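Long-range contacts in ATP grasp ligase (Microcystis aeruginosa MRC, PDB 5IG9), which probably acts as an ATP-grasp ligase that uses ATP to activate carboxyl groups, and is likely to form ester cross-links in microviridin biosynthesis: residues Ile163-Met167 / Val183-Val188; Leu216-Ile220 / Gly299-Leu304; Glu40-Asp44 / Ile54-Gly58. All coordinates share one frame; numbering follows the deposited sequence.

From the N terminus, contact 3 comes first: 40-44 and 54-58 close a loop of nine residues as a beta hairpin of the pre-ATP-grasp domain. Contact 1 follows, bringing 183-188 back across 15 residues onto strand 163-166, in the sheet that also holds 142-145 and 204-208. Contact 2 closes last and spans 78 residues, joining strand 214-221 to the turn and short helix after strand 290-296. The three loops run in series; none nests in or crosses another, and none touches. Contacts 1 and 3 lie on opposite sides of the chain's centre, their own centres about 42 Å apart, whereas the centre of contact 2 is about 22 Å from that of contact 1.

Contact 1: residues Ile163-Met167 / Val183-Val188; sequences IVTKM and VFTSPV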
loop_
_atom_site.group_PDB
_atom_site.type_symbol
_atom_site.label_atom_id
_atom_site.label_comp_id
_atom_site.label_asym_id
_atom_site.label_seq_id
_atom_site.Cartn_x
_atom_site.Cartn_y
_atom_site.Cartn_z
ATOM N N ILE A 163 -6.816 12.953 26.508
ATOM C CA ILE A 163 -6.474 12.470 25.178
ATOM C C ILE A 163 -6.677 10.963 25.139
ATOM O O ILE A 163 -6.703 10.284 26.168
ATOM C CB ILE A 163 -5.032 12.821 24.761
ATOM C CG1 ILE A 163 -4.035 12.066 25.635
ATOM C CG2 ILE A 163 -4.799 14.325 24.827
ATOM C CD1 ILE A 163 -2.645 12.024 25.068
ATOM N N VAL A 164 -6.831 10.445 23.926
ATOM C CA VAL A 164 -6.875 9.013 23.697
ATOM C C VAL A 164 -5.635 8.617 22.904
ATOM O O VAL A 164 -4.833 9.456 22.491
ATOM C CB VAL A 164 -8.163 8.575 22.974
ATOM C CG1 VAL A 164 -9.376 8.794 23.867
ATOM C CG2 VAL A 164 -8.316 9.324 21.657
ATOM N N THR A 165 -5.477 7.315 22.705
ATOM C CA THR A 165 -4.443 6.784 21.832
ATOM C C THR A 165 -5.041 5.694 20.956
ATOM O O THR A 165 -6.032 5.052 21.318
ATOM C CB THR A 165 -3.247 6.228 22.616
ATOM O OG1 THR A 165 -2.157 6.000 21.718
ATOM C CG2 THR A 165 -3.609 4.918 23.296
ATOM N N LYS A 166 -4.433 5.502 19.789
ATOM C CA LYS A 166 -4.893 4.485 18.857
ATOM C C LYS A 166 -3.749 4.131 17.922
ATOM O O LYS A 166 -2.766 4.869 17.801
ATOM C CB LYS A 166 -6.119 4.950 18.069
ATOM C CG LYS A 166 -5.866 6.143 17.156
ATOM C CD LYS A 166 -7.179 6.677 16.591
ATOM C CE LYS A 166 -6.955 7.801 15.588
ATOM N NZ LYS A 166 -6.331 7.332 14.317
ATOM N N MET A 167 -3.889 2.983 17.270
ATOM C CA MET A 167 -2.912 2.500 16.308
ATOM C C MET A 167 -3.391 2.808 14.897
ATOM O O MET A 167 -4.587 2.728 14.604
ATOM C CB MET A 167 -2.685 0.996 16.475
ATOM C CG MET A 167 -2.164 0.593 17.849
ATOM S SD MET A 167 -0.429 1.013 18.112
ATOM C CE MET A 167 0.384 -0.246 17.129
ATOM N N VAL A 183 -5.889 -3.463 20.251
ATOM C CA VAL A 183 -5.773 -2.131 20.835
ATOM C C VAL A 183 -6.923 -1.287 20.292
ATOM O O VAL A 183 -6.857 -0.761 19.180
ATOM C CB VAL A 183 -4.416 -1.492 20.533
ATOM C CG1 VAL A 183 -4.367 -0.069 21.072
ATOM C CG2 VAL A 183 -3.290 -2.325 21.125
ATOM N N PHE A 184 -7.988 -1.162 21.080
ATOM C CA PHE A 184 -9.027 -0.196 20.766
ATOM C C PHE A 184 -8.548 1.211 21.117
ATOM O O PHE A 184 -7.542 1.402 21.807
ATOM C CB PHE A 184 -10.315 -0.515 21.524
ATOM C CG PHE A 184 -10.998 -1.775 21.074
ATOM C CD1 PHE A 184 -11.615 -1.843 19.836
ATOM C CD2 PHE A 184 -11.044 -2.887 21.900
ATOM C CE1 PHE A 184 -12.252 -2.997 19.423
ATOM C CE2 PHE A 184 -11.680 -4.044 21.494
ATOM C CZ PHE A 184 -12.285 -4.100 20.254
ATOM N N THR A 185 -9.281 2.209 20.629
ATOM C CA THR A 185 -9.012 3.584 21.027
ATOM C C THR A 185 -9.265 3.734 22.522
ATOM O O THR A 185 -10.395 3.559 22.990
ATOM C CB THR A 185 -9.882 4.555 20.232
ATOM O OG1 THR A 185 -9.599 4.417 18.835
ATOM C CG2 THR A 185 -9.599 5.984 20.654
ATOM N N SER A 186 -8.213 4.047 23.269
ATOM C CA SER A 186 -8.265 3.979 24.720
ATOM C C SER A 186 -7.801 5.284 25.343
ATOM O O SER A 186 -6.919 5.961 24.804
ATOM C CB SER A 186 -7.389 2.832 25.243
ATOM O OG SER A 186 -7.658 1.629 24.546
ATOM N N PRO A 187 -8.378 5.661 26.483
ATOM C CA PRO A 187 -7.858 6.814 27.222
ATOM C C PRO A 187 -6.498 6.495 27.820
ATOM O O PRO A 187 -6.266 5.397 28.330
ATOM C CB PRO A 187 -8.904 7.042 28.321
ATOM C CG PRO A 187 -10.089 6.213 27.935
ATOM C CD PRO A 187 -9.559 5.073 27.132
ATOM N N VAL A 188 -5.595 7.464 27.749
ATOM C CA VAL A 188 -4.298 7.354 28.404
ATOM C C VAL A 188 -4.410 8.014 29.768
ATOM O O VAL A 188 -5.073 9.048 29.927
ATOM C CB VAL A 188 -3.168 7.965 27.548
ATOM C CG1 VAL A 188 -3.414 7.684 26.073
ATOM C CG2 VAL A 188 -3.004 9.454 27.796
#
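Val-188 and Thr-185 pack on Ile-163 to Lys-166 at the border of a four-stranded antiparallel sheet of the ATP-grasp fold, with 186-187 as an outermost strand within this chain. Thr-165 and Ser-186 form the hydrogen-bonded pair, with Thr-165 N to Ser-186 O at 2.9 Å; Val-188 N bonds Ile-163 O only weakly. Val-188 divides its methyls: CG2 lies 3.5 Å from Ile-163 CG1, and CG1 meets Thr-165 CB at 3.8 Å, the Thr-165 and Val-188 side chains standing nearly perpendicular. Ile-163 turns CG1 between its backbone N and carbonyl carbon (chi1 67°), bringing its longer branch up to Val-188. Cut back to an alanine, Val-188 would keep neither methyl, which is likely to leave Ile-163 CG1 and Thr-165 CB without partners and a gap beside each. Thr-185 puts CG2 3.7 Å from Val-164 CG2, and its side chain lies alongside that of Lys-166, with OG1 3.6 Å from Lys-166 CB. Met-167 CG touches Val-183 CG1 at 4.0 Å, and a chain of another protein packs on both. Ser-186 OG donates to Phe-184 O at 2.8 Å from above the carbonyl plane, 58° out of it.

Contact 2: residues Leu216-Ile220 / Gly299-Leu304; sequences LRITI and GEFFWL
Arg-217 reaches from strand 214-221 across Trp-303 to the backbone of Glu-300. Its NH2 donates to Glu-300 O at 3.2 Å in a nearly straight bond (173°), the oxygen lying in the guanidinium plane. CZ2 of Trp-303 sits over one face of the guanidinium, 3.5 Å from Arg-217 NE, with the two planes 44° apart. Nearer the strand, Arg-217 CG meets Trp-303 CH2 at 3.5 Å and Leu-304 CD1 at 3.6 Å. The chain leaves with CG opposite the backbone N (chi1 -178°) and bends at chi2, which carries the guanidinium past the indole towards Glu-300. Thr-219 adds a looser contact, its OG1 4.1 Å from Leu-304 CD1 as the two side chains pass, pointing opposite ways. In the next shell, a salt bridge from Arg-217 NH1 to Asp-281 holds the other end of the guanidinium, and Trp-253 meets the ring of Trp-303. The carboxylate of Glu-300 pairs with Arg-73 and Arg-74, tying this turn to the pre-ATP-grasp domain. In ATP-grasp enzymes the end of the strand equivalent to 290-296 carries metal- and ATP-binding residues, so Arg-217 probably lies beside the active-site cleft, as in RimK-like ligases.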
loop_
_atom_site.group_PDB
_atom_site.type_symbol
_atom_site.label_atom_id
_atom_site.label_comp_id
_atom_site.label_asym_id
_atom_site.label_seq_id
_atom_site.Cartn_x
_atom_site.Cartn_y
_atom_site.Cartn_z
ATOM N N LEU A 216 -21.650 10.498 14.284
ATOM C CA LEU A 216 -22.185 10.422 12.931
ATOM C C LEU A 216 -21.472 9.323 12.153
ATOM O O LEU A 216 -20.240 9.226 12.195
ATOM C CB LEU A 216 -22.027 11.755 12.195
ATOM C CG LEU A 216 -22.603 13.013 12.847
ATOM C CD1 LEU A 216 -22.451 14.207 11.923
ATOM C CD2 LEU A 216 -24.055 12.804 13.219
ATOM N N ARG A 217 -22.247 8.504 11.445
ATOM C CA ARG A 217 -21.726 7.519 10.501
ATOM C C ARG A 217 -22.244 7.888 9.121
ATOM O O ARG A 217 -23.437 7.750 8.845
ATOM C CB ARG A 217 -22.143 6.103 10.886
ATOM C CG ARG A 217 -21.590 5.025 9.965
ATOM C CD ARG A 217 -20.079 4.881 10.104
ATOM N NE ARG A 217 -19.567 3.743 9.344
ATOM C CZ ARG A 217 -18.330 3.269 9.453
ATOM N NH1 ARG A 217 -17.473 3.835 10.292
ATOM N NH2 ARG A 217 -17.949 2.228 8.725
ATOM N N ILE A 218 -21.347 8.346 8.259
ATOM C CA ILE A 218 -21.702 8.903 6.960
ATOM C C ILE A 218 -21.160 7.986 5.876
ATOM O O ILE A 218 -19.943 7.809 5.755
ATOM C CB ILE A 218 -21.162 10.330 6.803
ATOM C CG1 ILE A 218 -21.623 11.180 7.986
ATOM C CG2 ILE A 218 -21.604 10.929 5.480
ATOM C CD1 ILE A 218 -20.917 12.497 8.098
ATOM N N THR A 219 -22.059 7.410 5.088
ATOM C CA THR A 219 -21.706 6.528 3.984
ATOM C C THR A 219 -22.057 7.225 2.678
ATOM O O THR A 219 -23.210 7.614 2.468
ATOM C CB THR A 219 -22.435 5.190 4.094
ATOM O OG1 THR A 219 -22.218 4.633 5.392
ATOM C CG2 THR A 219 -21.915 4.225 3.052
ATOM N N ILE A 220 -21.065 7.389 1.808
ATOM C CA ILE A 220 -21.228 8.103 0.549
ATOM C C ILE A 220 -21.034 7.118 -0.592
ATOM O O ILE A 220 -20.035 6.389 -0.621
ATOM C CB ILE A 220 -20.237 9.274 0.432
ATOM C CG1 ILE A 220 -20.513 10.307 1.530
ATOM C CG2 ILE A 220 -20.322 9.904 -0.949
ATOM C CD1 ILE A 220 -19.511 11.433 1.572
ATOM N N GLY A 299 -14.856 0.946 4.534
ATOM C CA GLY A 299 -15.593 0.741 5.761
ATOM C C GLY A 299 -16.917 0.040 5.531
ATOM O O GLY A 299 -17.489 0.055 4.438
ATOM N N GLU A 300 -17.405 -0.579 6.603
ATOM C CA GLU A 300 -18.612 -1.387 6.546
ATOM C C GLU A 300 -19.850 -0.508 6.398
ATOM O O GLU A 300 -19.808 0.711 6.575
ATOM C CB GLU A 300 -18.734 -2.259 7.798
ATOM C CG GLU A 300 -17.810 -3.463 7.812
ATOM C CD GLU A 300 -18.293 -4.572 6.902
ATOM O OE1 GLU A 300 -19.384 -4.423 6.306
ATOM O OE2 GLU A 300 -17.584 -5.594 6.783
ATOM N N PHE A 301 -20.965 -1.148 6.061
ATOM C CA PHE A 301 -22.204 -0.405 5.883
ATOM C C PHE A 301 -23.405 -1.276 6.214
ATOM O O PHE A 301 -24.509 -0.761 6.402
ATOM C CB PHE A 301 -22.303 0.122 4.441
ATOM C CG PHE A 301 -22.484 -0.960 3.404
ATOM C CD1 PHE A 301 -23.752 -1.386 3.041
ATOM C CD2 PHE A 301 -21.389 -1.524 2.763
ATOM C CE1 PHE A 301 -23.929 -2.367 2.082
ATOM C CE2 PHE A 301 -21.560 -2.507 1.796
ATOM C CZ PHE A 301 -22.831 -2.929 1.455
ATOM N N PHE A 302 -23.194 -2.594 6.281
ATOM C CA PHE A 302 -24.315 -3.516 6.413
ATOM C C PHE A 302 -25.093 -3.290 7.703
ATOM O O PHE A 302 -26.309 -3.511 7.734
ATOM C CB PHE A 302 -23.812 -4.960 6.324
ATOM C CG PHE A 302 -23.303 -5.509 7.621
ATOM C CD1 PHE A 302 -22.040 -5.188 8.080
ATOM C CD2 PHE A 302 -24.094 -6.352 8.382
ATOM C CE1 PHE A 302 -21.577 -5.692 9.280
ATOM C CE2 PHE A 302 -23.639 -6.858 9.576
ATOM C CZ PHE A 302 -22.380 -6.531 10.028
ATOM N N TRP A 303 -24.426 -2.846 8.772
ATOM C CA TRP A 303 -25.140 -2.664 10.031
ATOM C C TRP A 303 -25.989 -1.403 10.047
ATOM O O TRP A 303 -26.730 -1.194 11.014
ATOM C CB TRP A 303 -24.161 -2.658 11.207
ATOM C CG TRP A 303 -23.000 -1.730 11.050
ATOM C CD1 TRP A 303 -21.800 -2.013 10.468
ATOM C CD2 TRP A 303 -22.917 -0.371 11.499
ATOM N NE1 TRP A 303 -20.978 -0.915 10.517
ATOM C CE2 TRP A 303 -21.639 0.106 11.148
ATOM C CE3 TRP A 303 -23.799 0.489 12.163
ATOM C CZ2 TRP A 303 -21.222 1.405 11.433
ATOM C CZ3 TRP A 303 -23.383 1.778 12.447
ATOM C CH2 TRP A 303 -22.107 2.223 12.081
ATOM N N LEU A 304 -25.896 -0.566 9.017
ATOM C CA LEU A 304 -26.819 0.544 8.825
ATOM C C LEU A 304 -27.962 0.198 7.884
ATOM O O LEU A 304 -28.907 0.985 7.763
ATOM C CB LEU A 304 -26.076 1.769 8.283
ATOM C CG LEU A 304 -25.232 2.571 9.272
ATOM C CD1 LEU A 304 -24.623 3.769 8.572
ATOM C CD2 LEU A 304 -26.080 3.015 10.452
#

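Contact 3: residues Glu40-Asp44 / Ile54-Gly58; sequences EVKVD and IITDG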
loop_
_atom_site.group_PDB
_atom_site.type_symbol
_atom_site.label_atom_id
_atom_site.label_comp_id
_atom_site.label_asym_id
_atom_site.label_seq_id
_atom_site.Cartn_x
_atom_site.Cartn_y
_atom_site.Cartn_z
ATOM N N GLU A 40 -7.535 -22.957 -3.491
ATOM C CA GLU A 40 -8.718 -23.511 -4.150
ATOM C C GLU A 40 -9.056 -22.833 -5.468
ATOM O O GLU A 40 -9.464 -23.516 -6.412
ATOM C CB GLU A 40 -9.930 -23.425 -3.196
ATOM C CG GLU A 40 -9.650 -23.995 -1.818
ATOM C CD GLU A 40 -10.748 -23.704 -0.823
ATOM O OE1 GLU A 40 -11.933 -23.700 -1.222
ATOM O OE2 GLU A 40 -10.422 -23.469 0.361
ATOM N N VAL A 41 -8.890 -21.520 -5.560
ATOM C CA VAL A 41 -9.262 -20.771 -6.755
ATOM C C VAL A 41 -8.073 -20.714 -7.701
ATOM O O VAL A 41 -6.939 -20.460 -7.280
ATOM C CB VAL A 41 -9.750 -19.356 -6.386
ATOM C CG1 VAL A 41 -10.210 -18.594 -7.619
ATOM C CG2 VAL A 41 -10.869 -19.435 -5.359
ATOM N N LYS A 42 -8.326 -20.970 -8.982
ATOM C CA LYS A 42 -7.309 -20.884 -10.023
ATOM C C LYS A 42 -7.389 -19.523 -10.699
ATOM O O LYS A 42 -8.456 -19.124 -11.176
ATOM C CB LYS A 42 -7.491 -21.989 -11.064
ATOM C CG LYS A 42 -7.388 -23.399 -10.521
ATOM C CD LYS A 42 -6.069 -23.621 -9.804
ATOM C CE LYS A 42 -5.552 -25.031 -10.033
ATOM N NZ LYS A 42 -6.638 -26.043 -9.912
ATOM N N VAL A 43 -6.262 -18.822 -10.747
ATOM C CA VAL A 43 -6.161 -17.530 -11.411
ATOM C C VAL A 43 -5.050 -17.621 -12.448
ATOM O O VAL A 43 -3.924 -18.020 -12.128
ATOM C CB VAL A 43 -5.886 -16.391 -10.411
ATOM C CG1 VAL A 43 -5.863 -15.046 -11.124
ATOM C CG2 VAL A 43 -6.930 -16.385 -9.304
ATOM N N ASP A 44 -5.372 -17.268 -13.691
ATOM C CA ASP A 44 -4.402 -17.239 -14.779
ATOM C C ASP A 44 -4.372 -15.833 -15.357
ATOM O O ASP A 44 -5.399 -15.331 -15.826
ATOM C CB ASP A 44 -4.750 -18.264 -15.859
ATOM C CG ASP A 44 -4.712 -19.681 -15.342
ATOM O OD1 ASP A 44 -3.873 -19.969 -14.463
ATOM O OD2 ASP A 44 -5.525 -20.507 -15.809
ATOM N N ILE A 54 -8.198 -15.479 -16.714
ATOM C CA ILE A 54 -9.347 -16.291 -16.332
ATOM C C ILE A 54 -9.217 -16.676 -14.866
ATOM O O ILE A 54 -8.140 -17.066 -14.398
ATOM C CB ILE A 54 -9.464 -17.530 -17.246
ATOM C CG1 ILE A 54 -10.662 -18.385 -16.864
ATOM C CG2 ILE A 54 -8.178 -18.342 -17.233
ATOM C CD1 ILE A 54 -10.945 -19.458 -17.868
ATOM N N ILE A 55 -10.327 -16.561 -14.145
ATOM C CA ILE A 55 -10.434 -16.984 -12.756
ATOM C C ILE A 55 -11.379 -18.173 -12.709
ATOM O O ILE A 55 -12.517 -18.085 -13.189
ATOM C CB ILE A 55 -10.952 -15.850 -11.855
ATOM C CG1 ILE A 55 -10.176 -14.561 -12.119
ATOM C CG2 ILE A 55 -10.867 -16.251 -10.394
ATOM C CD1 ILE A 55 -10.664 -13.392 -11.308
ATOM N N THR A 56 -10.915 -19.281 -12.138
ATOM C CA THR A 56 -11.698 -20.507 -12.064
ATOM C C THR A 56 -11.950 -20.867 -10.607
ATOM O O THR A 56 -11.001 -21.007 -9.830
ATOM C CB THR A 56 -10.984 -21.662 -12.772
ATOM O OG1 THR A 56 -10.724 -21.312 -14.140
ATOM C CG2 THR A 56 -11.835 -22.919 -12.727
ATOM N N ASP A 57 -13.225 -21.020 -10.243
ATOM C CA ASP A 57 -13.638 -21.452 -8.905
ATOM C C ASP A 57 -14.615 -22.614 -9.067
ATOM O O ASP A 57 -15.825 -22.396 -9.194
ATOM C CB ASP A 57 -14.272 -20.300 -8.125
ATOM C CG ASP A 57 -14.457 -20.615 -6.645
ATOM O OD1 ASP A 57 -14.291 -21.789 -6.248
ATOM O OD2 ASP A 57 -14.775 -19.683 -5.878
ATOM N N GLY A 58 -14.092 -23.840 -9.048
ATOM C CA GLY A 58 -14.917 -25.023 -9.223
ATOM C C GLY A 58 -15.650 -25.008 -10.549
ATOM O O GLY A 58 -15.029 -24.894 -11.610
#
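Lys-42 to Asp-44 and Ile-54 to Thr-56 pair antiparallel, the axes of strands 42-44 and 54-57 approaching to 4.7 Å at 171°, with hydrogen-bonded pairs Lys-42/Thr-56 and Asp-44/Ile-54, each with two backbone bonds, flanking the non-hydrogen-bonded pair Val-43/Ile-55. On one face Val-43 and Ile-55 stand side by side, their CG2 methyls 4.1 Å apart. Val-41 enters obliquely and sets CG1 3.7 Å from Ile-55 CG2, a position it reaches with that methyl opposite its own N (chi1 -177°). This is a beta hairpin of the pre-ATP-grasp domain, extended by strand 60-63, and its Val-43 and Ile-55 face packs on Phe-32 of strand 29-33 and Met-104 of helix 87-107. On the other face, Lys-42 CB lies 3.9 Å from Thr-56 CB, and Ile-54 CG2 rests against Asp-44 CB at 3.7 Å. The carboxylate of Asp-44 accepts bonds from Ser-145 and Asn-147 of the second subunit, whose strand continues this sheet across the interface. At the far end Val-41 CG2 comes within 3.9 Å of Asp-57 OD2, while Asp-57 OD1 is salt-bridged to Arg-36.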